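Local coordinates for protein flavin prenyltransferase UbiX (Methanocaldococcus jannaschii, PDB 6M8V) that probably joins a dimethylallyl group to reduced flavin mononucleotide, making the prenylated flavin cofactor used by UbiD-type decarboxylases, at residues A[76-81]-A[169-174]; A[3-8]-A[17-22]; A[147-152]-A[157-162]; A[31-36]-A[47-52]. One frame throughout, in Å; residues are numbered along the deposited sequence.

Interaction 1: A[76-81]-A[169-174]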
# COMPACT_ATOMS: atom_id res chain seq x y z
N PHE A 76 34.69 2.50 5.30
CA PHE A 76 34.99 1.37 4.44
C PHE A 76 34.31 1.61 3.10
O PHE A 76 33.46 2.49 2.96
CB PHE A 76 34.56 0.03 5.06
CG PHE A 76 33.11 -0.04 5.46
CD1 PHE A 76 32.11 -0.25 4.52
CD2 PHE A 76 32.75 0.07 6.80
CE1 PHE A 76 30.78 -0.32 4.89
CE2 PHE A 76 31.42 -0.00 7.18
CZ PHE A 76 30.43 -0.20 6.23
N ASP A 77 34.68 0.80 2.11
CA ASP A 77 34.16 0.97 0.76
C ASP A 77 33.00 0.04 0.43
O ASP A 77 32.08 0.45 -0.29
CB ASP A 77 35.28 0.78 -0.27
CG ASP A 77 36.32 1.88 -0.21
OD1 ASP A 77 35.93 3.06 -0.27
OD2 ASP A 77 37.52 1.55 -0.09
N ALA A 78 33.02 -1.20 0.92
CA ALA A 78 32.00 -2.16 0.53
C ALA A 78 31.90 -3.26 1.57
O ALA A 78 32.87 -3.59 2.26
CB ALA A 78 32.31 -2.76 -0.85
N VAL A 79 30.70 -3.83 1.66
CA VAL A 79 30.42 -4.99 2.48
C VAL A 79 29.94 -6.11 1.57
O VAL A 79 29.12 -5.87 0.67
CB VAL A 79 29.35 -4.70 3.56
CG1 VAL A 79 29.14 -5.91 4.45
CG2 VAL A 79 29.76 -3.50 4.38
N VAL A 80 30.44 -7.32 1.79
CA VAL A 80 29.97 -8.50 1.07
C VAL A 80 29.57 -9.53 2.11
O VAL A 80 30.41 -9.99 2.89
CB VAL A 80 31.02 -9.07 0.11
CG1 VAL A 80 30.39 -10.16 -0.76
CG2 VAL A 80 31.62 -7.97 -0.75
N VAL A 81 28.30 -9.90 2.12
CA VAL A 81 27.79 -10.96 2.97
C VAL A 81 27.68 -12.20 2.10
O VAL A 81 26.77 -12.31 1.27
CB VAL A 81 26.45 -10.58 3.61
CG1 VAL A 81 26.08 -11.58 4.70
CG2 VAL A 81 26.53 -9.17 4.19
N ASP A 169 33.24 -8.13 -10.26
CA ASP A 169 32.64 -7.20 -11.23
C ASP A 169 31.83 -6.12 -10.53
O ASP A 169 31.99 -4.93 -10.81
CB ASP A 169 31.76 -7.97 -12.22
CG ASP A 169 32.57 -8.82 -13.18
OD1 ASP A 169 33.78 -8.56 -13.34
OD2 ASP A 169 31.99 -9.74 -13.80
N ILE A 170 30.94 -6.52 -9.62
CA ILE A 170 30.10 -5.57 -8.88
C ILE A 170 30.95 -4.65 -8.01
O ILE A 170 30.63 -3.47 -7.83
CB ILE A 170 29.05 -6.33 -8.05
CG1 ILE A 170 28.08 -7.08 -8.96
CG2 ILE A 170 28.28 -5.38 -7.16
CD1 ILE A 170 27.15 -6.17 -9.75
N LEU A 171 32.05 -5.17 -7.46
CA LEU A 171 32.95 -4.35 -6.66
C LEU A 171 33.76 -3.37 -7.49
O LEU A 171 34.40 -2.48 -6.92
CB LEU A 171 33.89 -5.26 -5.86
CG LEU A 171 33.24 -6.08 -4.75
CD1 LEU A 171 34.12 -7.25 -4.34
CD2 LEU A 171 32.94 -5.20 -3.55
N GLY A 172 33.75 -3.50 -8.82
CA GLY A 172 34.59 -2.67 -9.65
C GLY A 172 36.02 -3.14 -9.75
O GLY A 172 36.91 -2.35 -10.07
N ILE A 173 36.27 -4.42 -9.49
CA ILE A 173 37.62 -4.99 -9.52
C ILE A 173 37.77 -5.78 -10.80
O ILE A 173 37.04 -6.75 -11.04
CB ILE A 173 37.87 -5.86 -8.28
CG1 ILE A 173 37.72 -5.02 -7.01
CG2 ILE A 173 39.25 -6.51 -8.34
CD1 ILE A 173 37.91 -5.80 -5.73
N ASP A 174 38.72 -5.36 -11.65
CA ASP A 174 39.00 -6.06 -12.89
C ASP A 174 39.51 -7.47 -12.62
O ASP A 174 40.37 -7.67 -11.76
CB ASP A 174 40.04 -5.29 -13.71
CG ASP A 174 39.42 -4.27 -14.64
OD1 ASP A 174 40.04 -3.97 -15.68
OD2 ASP A 174 38.32 -3.76 -14.33
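Beside Leu-171, which crosses to Ala-78 and Val-80, a backbone bond of 3.0 Å runs from Gly-172 N to Asp-169 O. It belongs to a Schellman motif: Gly-172 takes a positive phi of 81°, and two bonds return into the final turn of helix 156-171. The motif turns the chain away just after Leu-171 has met the central strand of a Rossmann-like parallel sheet. The meeting itself is wholly apolar and buries only 97 Å². Leu-171 bears it through a single methyl, CD2, which lies 3.7 Å from Ala-78 CB and 4.2 Å from Val-80 CG2. Its CG stands opposite the carbonyl carbon (chi1 -69°), and from there the branch tip comes closer to the sheet than the direction of its CB would suggest. On the strand, Ala-78 and Val-80 both point at the helix, whereas Val-79, between them, faces the other way and packs on Ala-108 of helix 100-110. Val-80 offers the methyl that lies beside its own backbone N (chi1 -171° for the other branch) and passes the leucine at a slant. Further support for Leu-171 comes from Ile-116 on the adjoining strand. Two residues before Leu-171, the carboxylate of Asp-169 forms salt bridges with Arg-166, predicted to bind dimethylallyl phosphate, and with Arg-180. The helix end thus illustrates a division of labour: buried methyl contacts, which have little directional preference, set it against the sheet, while the Schellman bonds turn the chain out of the helix and the charge of Asp-169 is paired with arginines.

Interaction 2: A[3-8]-A[17-22]. With FMN (flavin mononucleotide), chain B.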
# COMPACT_ATOMS: atom_id res chain seq x y z
N ILE A 3 37.18 -3.62 1.99
CA ILE A 3 36.01 -4.47 1.80
C ILE A 3 35.80 -5.30 3.05
O ILE A 3 36.73 -5.96 3.53
CB ILE A 3 36.17 -5.37 0.56
CG1 ILE A 3 36.38 -4.52 -0.69
CG2 ILE A 3 34.95 -6.28 0.40
CD1 ILE A 3 36.83 -5.31 -1.90
N ILE A 4 34.58 -5.27 3.59
CA ILE A 4 34.20 -6.11 4.72
C ILE A 4 33.56 -7.38 4.18
O ILE A 4 32.52 -7.32 3.51
CB ILE A 4 33.24 -5.37 5.67
CG1 ILE A 4 33.62 -3.89 5.80
CG2 ILE A 4 33.21 -6.04 7.04
CD1 ILE A 4 34.91 -3.65 6.56
N VAL A 5 34.18 -8.52 4.45
CA VAL A 5 33.64 -9.82 4.05
C VAL A 5 33.00 -10.46 5.28
O VAL A 5 33.67 -10.65 6.31
CB VAL A 5 34.72 -10.72 3.45
CG1 VAL A 5 34.16 -12.12 3.21
CG2 VAL A 5 35.23 -10.13 2.14
N CYS A 6 31.71 -10.78 5.18
CA CYS A 6 30.95 -11.35 6.29
C CYS A 6 30.44 -12.72 5.88
O CYS A 6 29.69 -12.84 4.91
CB CYS A 6 29.78 -10.44 6.67
SG CYS A 6 30.19 -8.68 6.95
N ILE A 7 30.84 -13.75 6.63
CA ILE A 7 30.43 -15.13 6.37
C ILE A 7 29.38 -15.51 7.40
O ILE A 7 29.66 -15.49 8.61
CB ILE A 7 31.62 -16.10 6.42
CG1 ILE A 7 32.84 -15.50 5.71
CG2 ILE A 7 31.23 -17.44 5.82
CD1 ILE A 7 34.05 -16.43 5.66
N THR A 8 28.19 -15.89 6.94
CA THR A 8 27.13 -16.33 7.84
C THR A 8 26.82 -17.79 7.59
O THR A 8 27.25 -18.40 6.61
CB THR A 8 25.87 -15.47 7.68
OG1 THR A 8 25.34 -15.61 6.35
CG2 THR A 8 26.18 -14.01 7.94
N LYS A 17 35.49 -18.41 0.76
CA LYS A 17 36.91 -18.76 0.75
C LYS A 17 37.57 -18.31 -0.55
O LYS A 17 38.63 -17.67 -0.52
CB LYS A 17 37.07 -20.27 0.95
CG LYS A 17 38.53 -20.77 0.94
CD LYS A 17 38.59 -22.29 1.04
CE LYS A 17 40.02 -22.82 0.98
NZ LYS A 17 40.73 -22.46 -0.28
N ARG A 18 36.95 -18.61 -1.69
CA ARG A 18 37.52 -18.22 -2.97
C ARG A 18 37.58 -16.70 -3.12
O ARG A 18 38.57 -16.16 -3.63
CB ARG A 18 36.71 -18.84 -4.11
CG ARG A 18 37.24 -18.51 -5.51
CD ARG A 18 38.67 -19.03 -5.72
NE ARG A 18 38.87 -20.35 -5.14
CZ ARG A 18 38.43 -21.49 -5.67
NH1 ARG A 18 37.75 -21.47 -6.81
NH2 ARG A 18 38.66 -22.64 -5.06
N LEU A 19 36.53 -15.99 -2.69
CA LEU A 19 36.55 -14.53 -2.77
C LEU A 19 37.69 -13.96 -1.93
O LEU A 19 38.35 -13.00 -2.35
CB LEU A 19 35.21 -13.96 -2.31
CG LEU A 19 35.14 -12.43 -2.16
CD1 LEU A 19 35.30 -11.74 -3.51
CD2 LEU A 19 33.84 -11.98 -1.47
N LEU A 20 37.93 -14.52 -0.75
CA LEU A 20 38.97 -14.00 0.13
C LEU A 20 40.36 -14.16 -0.48
O LEU A 20 41.23 -13.30 -0.29
CB LEU A 20 38.92 -14.69 1.49
CG LEU A 20 37.88 -14.21 2.49
CD1 LEU A 20 37.72 -15.24 3.59
CD2 LEU A 20 38.27 -12.87 3.07
N GLU A 21 40.59 -15.26 -1.21
CA GLU A 21 41.93 -15.45 -1.76
C GLU A 21 42.16 -14.65 -3.04
O GLU A 21 43.27 -14.16 -3.25
CB GLU A 21 42.22 -16.94 -1.99
CG GLU A 21 41.15 -17.75 -2.69
CD GLU A 21 41.32 -19.24 -2.43
OE1 GLU A 21 41.71 -19.60 -1.29
OE2 GLU A 21 41.08 -20.05 -3.35
N VAL A 22 41.13 -14.48 -3.88
CA VAL A 22 41.31 -13.59 -5.03
C VAL A 22 41.38 -12.12 -4.62
O VAL A 22 41.82 -11.29 -5.42
CB VAL A 22 40.19 -13.79 -6.08
CG1 VAL A 22 40.09 -15.25 -6.49
CG2 VAL A 22 38.86 -13.26 -5.56
N1 FMN B . 20.17 -21.25 6.52
C2 FMN B . 19.90 -20.67 5.31
O2 FMN B . 19.18 -19.68 5.30
N3 FMN B . 20.42 -21.17 4.12
C4 FMN B . 21.24 -22.28 4.17
O4 FMN B . 21.75 -22.78 3.16
C4A FMN B . 21.52 -22.87 5.39
N5 FMN B . 22.33 -23.98 5.42
C5A FMN B . 22.62 -24.58 6.62
C6 FMN B . 23.44 -25.69 6.61
C7 FMN B . 23.74 -26.31 7.80
C7M FMN B . 24.64 -27.51 7.78
C8 FMN B . 23.23 -25.83 9.00
C8M FMN B . 23.58 -26.53 10.28
C9 FMN B . 22.40 -24.71 9.01
C9A FMN B . 22.09 -24.08 7.81
N10 FMN B . 21.27 -22.97 7.79
C10 FMN B . 20.98 -22.37 6.58
C1' FMN B . 20.69 -22.43 9.07
C2' FMN B . 21.40 -21.17 9.56
O2' FMN B . 22.74 -21.47 9.85
C3' FMN B . 20.74 -20.61 10.81
O3' FMN B . 19.56 -19.92 10.47
C4' FMN B . 21.71 -19.70 11.58
O4' FMN B . 21.05 -19.17 12.70
C5' FMN B . 22.27 -18.55 10.74
O5' FMN B . 22.95 -17.66 11.59
P FMN B . 24.06 -16.62 11.04
O1P FMN B . 25.23 -17.40 10.50
O2P FMN B . 23.45 -15.82 9.91
O3P FMN B . 24.49 -15.70 12.15
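Strand 3-7 and helix 17-22 run nearly antiparallel, their axes 10.2 Å apart at 159°, and Val-5 comes level with Leu-20. They are the first two elements of a beta-alpha-beta unit in the Rossmann-like fold, completed by strand 28-33, and they show how such a helix settles on its sheet through branched apolar residues. Val-5 and Ile-7 both point at the helix. Leu-20 places CD2 against the whole isopropyl group of Val-5, 4.2 Å from its CB and about equally far from both methyls; CG opposite the carbonyl carbon (chi1 -80°) swings the branch over the valine. The other methyl, CD1, meets Ile-7 CD1 at 4.4 Å. Leu-19 adds a lighter touch, CD2 to Val-5 CG2 at 4.3 Å, and continues onto Leu-168 of helix 156-171. Beyond these apolar residues the helix carries a salt-bridge network, in which Glu-21 OE1 receives Lys-17 NZ at 3.2 Å and OE2 receives Arg-18 NE at 2.9 Å; the arginine comes from the anti side, tilted 33° out of the carboxylate plane. At the end of the strand the chain enters the flavin mononucleotide pocket. There the hydroxyl of Thr-8 is engaged by Pro-83 O and Ser-85 N, and of the side-chain atoms of Thr-8, CB comes closest to the phosphate, 3.3 Å from O2P.

Interaction 3: A[147-152]-A[157-162]. With PO4 (phosphate ion), chain C.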
# COMPACT_ATOMS: atom_id res chain seq x y z
N PRO A 147 24.95 -19.73 -10.36
CA PRO A 147 25.88 -19.85 -11.48
C PRO A 147 25.16 -19.95 -12.81
O PRO A 147 24.03 -20.44 -12.90
CB PRO A 147 26.65 -21.14 -11.16
CG PRO A 147 25.82 -21.86 -10.14
CD PRO A 147 25.09 -20.81 -9.37
N ALA A 148 25.81 -19.42 -13.84
CA ALA A 148 25.43 -19.63 -15.23
C ALA A 148 26.34 -20.70 -15.84
O ALA A 148 27.30 -21.16 -15.22
CB ALA A 148 25.52 -18.33 -16.02
N PHE A 149 26.02 -21.09 -17.08
CA PHE A 149 26.76 -22.16 -17.74
C PHE A 149 27.17 -21.81 -19.16
O PHE A 149 27.63 -22.70 -19.89
CB PHE A 149 25.93 -23.45 -17.74
CG PHE A 149 25.68 -24.02 -16.36
CD1 PHE A 149 24.67 -23.51 -15.56
CD2 PHE A 149 26.47 -25.05 -15.87
CE1 PHE A 149 24.44 -24.03 -14.29
CE2 PHE A 149 26.24 -25.57 -14.60
CZ PHE A 149 25.23 -25.06 -13.81
N TYR A 150 27.04 -20.55 -19.58
CA TYR A 150 27.51 -20.19 -20.92
C TYR A 150 29.03 -20.19 -21.01
O TYR A 150 29.57 -20.25 -22.11
CB TYR A 150 26.96 -18.82 -21.35
CG TYR A 150 27.14 -17.68 -20.36
CD1 TYR A 150 28.37 -17.07 -20.18
CD2 TYR A 150 26.05 -17.19 -19.63
CE1 TYR A 150 28.53 -16.02 -19.29
CE2 TYR A 150 26.20 -16.15 -18.74
CZ TYR A 150 27.44 -15.56 -18.57
OH TYR A 150 27.58 -14.52 -17.68
N ASN A 151 29.72 -20.14 -19.87
CA ASN A 151 31.17 -20.30 -19.83
C ASN A 151 31.59 -21.77 -19.88
O ASN A 151 32.79 -22.05 -19.87
CB ASN A 151 31.75 -19.63 -18.58
CG ASN A 151 31.13 -20.15 -17.29
OD1 ASN A 151 29.92 -20.41 -17.23
ND2 ASN A 151 31.94 -20.29 -16.25
N LYS A 152 30.63 -22.69 -19.92
CA LYS A 152 30.85 -24.13 -19.98
C LYS A 152 31.82 -24.57 -18.88
O LYS A 152 32.98 -24.88 -19.17
CB LYS A 152 31.38 -24.55 -21.35
CG LYS A 152 30.44 -24.20 -22.50
CD LYS A 152 30.89 -24.87 -23.78
CE LYS A 152 29.86 -24.70 -24.88
NZ LYS A 152 30.19 -23.60 -25.83
N ASN A 157 35.22 -25.96 -9.55
CA ASN A 157 36.04 -24.76 -9.41
C ASN A 157 35.64 -23.69 -10.42
O ASN A 157 35.64 -22.49 -10.10
CB ASN A 157 37.51 -25.12 -9.57
CG ASN A 157 38.38 -24.52 -8.49
OD1 ASN A 157 38.38 -23.31 -8.27
ND2 ASN A 157 39.13 -25.37 -7.79
N ASP A 158 35.31 -24.09 -11.65
CA ASP A 158 34.86 -23.13 -12.66
C ASP A 158 33.55 -22.46 -12.25
O ASP A 158 33.31 -21.29 -12.58
CB ASP A 158 34.69 -23.80 -14.01
CG ASP A 158 36.00 -24.17 -14.67
OD1 ASP A 158 37.03 -23.53 -14.36
OD2 ASP A 158 35.99 -25.09 -15.51
N ILE A 159 32.68 -23.20 -11.57
CA ILE A 159 31.43 -22.62 -11.10
C ILE A 159 31.71 -21.60 -10.00
O ILE A 159 31.16 -20.50 -10.00
CB ILE A 159 30.48 -23.73 -10.64
CG1 ILE A 159 30.08 -24.59 -11.84
CG2 ILE A 159 29.27 -23.15 -9.93
CD1 ILE A 159 29.05 -25.64 -11.52
N ILE A 160 32.59 -21.95 -9.05
CA ILE A 160 32.91 -21.04 -7.96
C ILE A 160 33.57 -19.77 -8.48
O ILE A 160 33.32 -18.67 -7.98
CB ILE A 160 33.80 -21.75 -6.92
CG1 ILE A 160 33.22 -23.11 -6.54
CG2 ILE A 160 33.98 -20.87 -5.68
CD1 ILE A 160 31.81 -23.03 -6.00
N ASN A 161 34.43 -19.91 -9.50
CA ASN A 161 35.14 -18.74 -10.02
C ASN A 161 34.22 -17.83 -10.83
O ASN A 161 34.46 -16.62 -10.90
CB ASN A 161 36.33 -19.19 -10.87
CG ASN A 161 37.49 -19.69 -10.03
OD1 ASN A 161 37.59 -19.36 -8.85
ND2 ASN A 161 38.36 -20.48 -10.64
N PHE A 162 33.18 -18.38 -11.45
CA PHE A 162 32.18 -17.53 -12.10
C PHE A 162 31.48 -16.64 -11.08
O PHE A 162 31.40 -15.42 -11.25
CB PHE A 162 31.15 -18.39 -12.85
CG PHE A 162 30.03 -17.59 -13.45
CD1 PHE A 162 30.13 -17.10 -14.74
CD2 PHE A 162 28.88 -17.31 -12.73
CE1 PHE A 162 29.11 -16.35 -15.30
CE2 PHE A 162 27.85 -16.57 -13.28
CZ PHE A 162 27.97 -16.09 -14.57
P PO4 C . 24.24 -12.57 -17.11
O1 PO4 C . 24.42 -12.77 -18.60
O2 PO4 C . 25.37 -13.22 -16.35
O3 PO4 C . 24.23 -11.09 -16.79
O4 PO4 C . 22.93 -13.19 -16.70
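Aromatic contact comes first: Phe-162, from helix 156-171, presents its edge to the face of Tyr-150 in an offset edge-to-face pair, centroids 5.7 Å apart and planes at 78°. The tyrosine hydroxyl lies at the rim of the phenylalanine, nearly in its plane, with OH 3.4 Å from Phe-162 CE1. Phe-162 can span the gap because its CG is extended opposite its own backbone N (chi1 175°), carrying the ring from the helix to the loop.

Apolar packing surrounds this pair. Ala-148 CB sits 3.6 Å from Phe-162 CZ. Ile-159 uses two branches: CG2 rests 3.5 Å from Pro-147 CB, while CD1 approaches Phe-149 CE2 more loosely, at 4.2 Å.

Among polar groups, the amide of Asn-151 lies at a slant beside the Phe-162 ring, the two planes 36° apart. A type I beta turn, closed by Lys-152 N to Phe-149 O, shapes the Phe-149 to Lys-152 part of the loop. At the outer end Tyr-150 OH donates to O2 of a phosphate ion at 2.9 Å. Gly-72 N, Ser-71 OG and Lys-110 NZ of the second subunit also bond the ion, and Ser-11 of the third subunit bonds to Phe-149 N, placing the loop at an interface between chains. Tyr-150 is predicted to bind dimethylallyl phosphate, and the ion, probably picked up during crystallisation, is consistent with a place for the substrate's phosphate. Phe-162 and its apolar neighbours probably help to position the tyrosine hydroxyl for an anion.

Interaction 4: A[31-36]-A[47-52]. With FMN (flavin mononucleotide), chain B.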
# COMPACT_ATOMS: atom_id res chain seq x y z
N LEU A 31 37.41 -9.21 7.87
CA LEU A 31 36.65 -10.45 7.87
C LEU A 31 35.90 -10.62 9.18
O LEU A 31 36.46 -10.39 10.26
CB LEU A 31 37.57 -11.65 7.64
CG LEU A 31 36.99 -13.07 7.60
CD1 LEU A 31 36.01 -13.24 6.45
CD2 LEU A 31 38.12 -14.07 7.50
N ILE A 32 34.64 -11.02 9.08
CA ILE A 32 33.83 -11.42 10.22
C ILE A 32 33.18 -12.75 9.88
O ILE A 32 32.64 -12.92 8.78
CB ILE A 32 32.75 -10.37 10.57
CG1 ILE A 32 33.33 -8.96 10.53
CG2 ILE A 32 32.15 -10.67 11.94
CD1 ILE A 32 32.28 -7.86 10.48
N ILE A 33 33.22 -13.69 10.82
CA ILE A 33 32.65 -15.03 10.64
C ILE A 33 31.72 -15.31 11.81
O ILE A 33 32.16 -15.27 12.97
CB ILE A 33 33.74 -16.11 10.53
CG1 ILE A 33 34.76 -15.75 9.44
CG2 ILE A 33 33.13 -17.47 10.25
CD1 ILE A 33 35.96 -16.68 9.38
N SER A 34 30.45 -15.57 11.52
CA SER A 34 29.51 -15.87 12.58
C SER A 34 29.78 -17.26 13.16
O SER A 34 30.40 -18.12 12.52
CB SER A 34 28.07 -15.80 12.08
OG SER A 34 27.78 -16.88 11.21
N ASN A 35 29.28 -17.49 14.37
CA ASN A 35 29.48 -18.77 15.03
C ASN A 35 28.91 -19.92 14.20
O ASN A 35 29.54 -20.98 14.08
CB ASN A 35 28.84 -18.76 16.42
CG ASN A 35 29.70 -18.07 17.45
OD1 ASN A 35 30.93 -18.00 17.31
ND2 ASN A 35 29.07 -17.56 18.50
N SER A 36 27.74 -19.72 13.60
CA SER A 36 27.15 -20.75 12.74
C SER A 36 28.04 -21.03 11.53
O SER A 36 28.21 -22.18 11.14
CB SER A 36 25.76 -20.33 12.29
OG SER A 36 24.88 -20.18 13.39
N ILE A 47 38.08 -28.02 7.01
CA ILE A 47 39.19 -27.28 7.58
C ILE A 47 38.64 -26.47 8.75
O ILE A 47 37.46 -26.11 8.78
CB ILE A 47 39.87 -26.35 6.56
CG1 ILE A 47 38.87 -25.35 5.99
CG2 ILE A 47 40.51 -27.17 5.44
CD1 ILE A 47 39.50 -24.14 5.34
N ASP A 48 39.50 -26.20 9.72
CA ASP A 48 39.09 -25.38 10.85
C ASP A 48 38.88 -23.94 10.40
O ASP A 48 39.53 -23.46 9.46
CB ASP A 48 40.12 -25.45 11.97
CG ASP A 48 39.66 -24.71 13.21
OD1 ASP A 48 38.85 -25.27 13.97
OD2 ASP A 48 40.12 -23.57 13.41
N TRP A 49 37.96 -23.24 11.07
CA TRP A 49 37.60 -21.89 10.64
C TRP A 49 38.77 -20.93 10.72
O TRP A 49 38.85 -19.98 9.93
CB TRP A 49 36.42 -21.37 11.46
CG TRP A 49 36.76 -21.00 12.88
CD1 TRP A 49 36.72 -21.81 13.98
CD2 TRP A 49 37.18 -19.71 13.35
NE1 TRP A 49 37.09 -21.10 15.10
CE2 TRP A 49 37.38 -19.81 14.74
CE3 TRP A 49 37.40 -18.47 12.72
CZ2 TRP A 49 37.79 -18.73 15.52
CZ3 TRP A 49 37.81 -17.40 13.50
CH2 TRP A 49 38.00 -17.54 14.88
N LYS A 50 39.70 -21.14 11.66
CA LYS A 50 40.86 -20.26 11.77
C LYS A 50 41.72 -20.28 10.52
O LYS A 50 42.50 -19.35 10.31
CB LYS A 50 41.69 -20.64 13.00
CG LYS A 50 40.91 -20.58 14.32
CD LYS A 50 41.55 -21.45 15.40
CE LYS A 50 40.49 -22.17 16.23
NZ LYS A 50 40.06 -21.39 17.43
N GLU A 51 41.60 -21.31 9.68
CA GLU A 51 42.28 -21.33 8.39
C GLU A 51 41.75 -20.25 7.46
O GLU A 51 42.49 -19.73 6.62
CB GLU A 51 42.14 -22.70 7.73
CG GLU A 51 43.07 -23.78 8.27
CD GLU A 51 44.49 -23.64 7.76
OE1 GLU A 51 45.31 -22.98 8.43
OE2 GLU A 51 44.78 -24.20 6.68
N ILE A 52 40.46 -19.92 7.58
CA ILE A 52 39.89 -18.84 6.78
C ILE A 52 40.31 -17.49 7.35
O ILE A 52 40.52 -16.53 6.60
CB ILE A 52 38.36 -18.98 6.74
CG1 ILE A 52 37.97 -20.35 6.17
CG2 ILE A 52 37.71 -17.86 5.93
CD1 ILE A 52 38.26 -20.50 4.69
N1 FMN B . 20.17 -21.25 6.52
C2 FMN B . 19.90 -20.67 5.31
O2 FMN B . 19.18 -19.68 5.30
N3 FMN B . 20.42 -21.17 4.12
C4 FMN B . 21.24 -22.28 4.17
O4 FMN B . 21.75 -22.78 3.16
C4A FMN B . 21.52 -22.87 5.39
N5 FMN B . 22.33 -23.98 5.42
C5A FMN B . 22.62 -24.58 6.62
C6 FMN B . 23.44 -25.69 6.61
C7 FMN B . 23.74 -26.31 7.80
C7M FMN B . 24.64 -27.51 7.78
C8 FMN B . 23.23 -25.83 9.00
C8M FMN B . 23.58 -26.53 10.28
C9 FMN B . 22.40 -24.71 9.01
C9A FMN B . 22.09 -24.08 7.81
N10 FMN B . 21.27 -22.97 7.79
C10 FMN B . 20.98 -22.37 6.58
C1' FMN B . 20.69 -22.43 9.07
C2' FMN B . 21.40 -21.17 9.56
O2' FMN B . 22.74 -21.47 9.85
C3' FMN B . 20.74 -20.61 10.81
O3' FMN B . 19.56 -19.92 10.47
C4' FMN B . 21.71 -19.70 11.58
O4' FMN B . 21.05 -19.17 12.70
C5' FMN B . 22.27 -18.55 10.74
O5' FMN B . 22.95 -17.66 11.59
P FMN B . 24.06 -16.62 11.04
O1P FMN B . 25.23 -17.40 10.50
O2P FMN B . 23.45 -15.82 9.91
O3P FMN B . 24.49 -15.70 12.15
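Apolar contacts join Leu-31 and Ile-33, on strand 28-33, to Trp-49 and Ile-52, and the methyl Ile-33 CD1 lies between the last two. It is 4.0 Å from Ile-52 CG2, the side chains crossing at about a right angle, and 4.1 Å from Trp-49 CE3, where it meets the indole at its edge. Leu-31 CD2 reaches past the side chain of Ile-52 to its carbonyl, 3.6 Å from O.

Contacts over the ring face come next. Trp-49 CG is tucked between its own backbone N and carbonyl carbon (chi1 73°), and Lys-50 CG covers one ring face, 3.6 Å above its centre. Lys-38 makes a cation-pi contact with the same residue.

Polar bonds shape the two backbones separately. Asp-48 OD2 accepts Lys-50 N at 3.0 Å, a capping bond ahead of the short helix, with the donor 46° above the carboxylate plane. On the strand side, Ser-34 is the N-cap of helix 35-45: its OG accepts from Ala-37 N and donates to O1P of flavin mononucleotide at 2.7 Å.

One hydroxyl therefore both caps a helix and bonds the phosphate, and the positive end of that helix probably helps to stabilise the anion. The apolar cluster holds the strand leading to Ser-34 against residues 49-52, an instance of hydrophobic packing behind a phosphate-binding turn.

Interactions 1, 2 and 4 share one parallel sheet and are probably linked by backbone bonds between neighbouring strands. Ile-4 N and O each lie 2.7 Å from their partners on the neighbouring strand, Ala-78 O and Val-80 N, joining interaction 2 to interaction 1; Ile-7 N to Ile-32 O, at 2.9 Å, joins it to interaction 4. Interactions 2 and 4 both end at the phosphate of the same flavin. Interaction 3 lies farther out, its centre about 25 Å from that of interaction 4, beside another flavin of the assembly. It shares helix 156-171 with interaction 1 and meets interaction 2 where Arg-18 NH1 approaches Asn-161 OD1 at 2.9 Å.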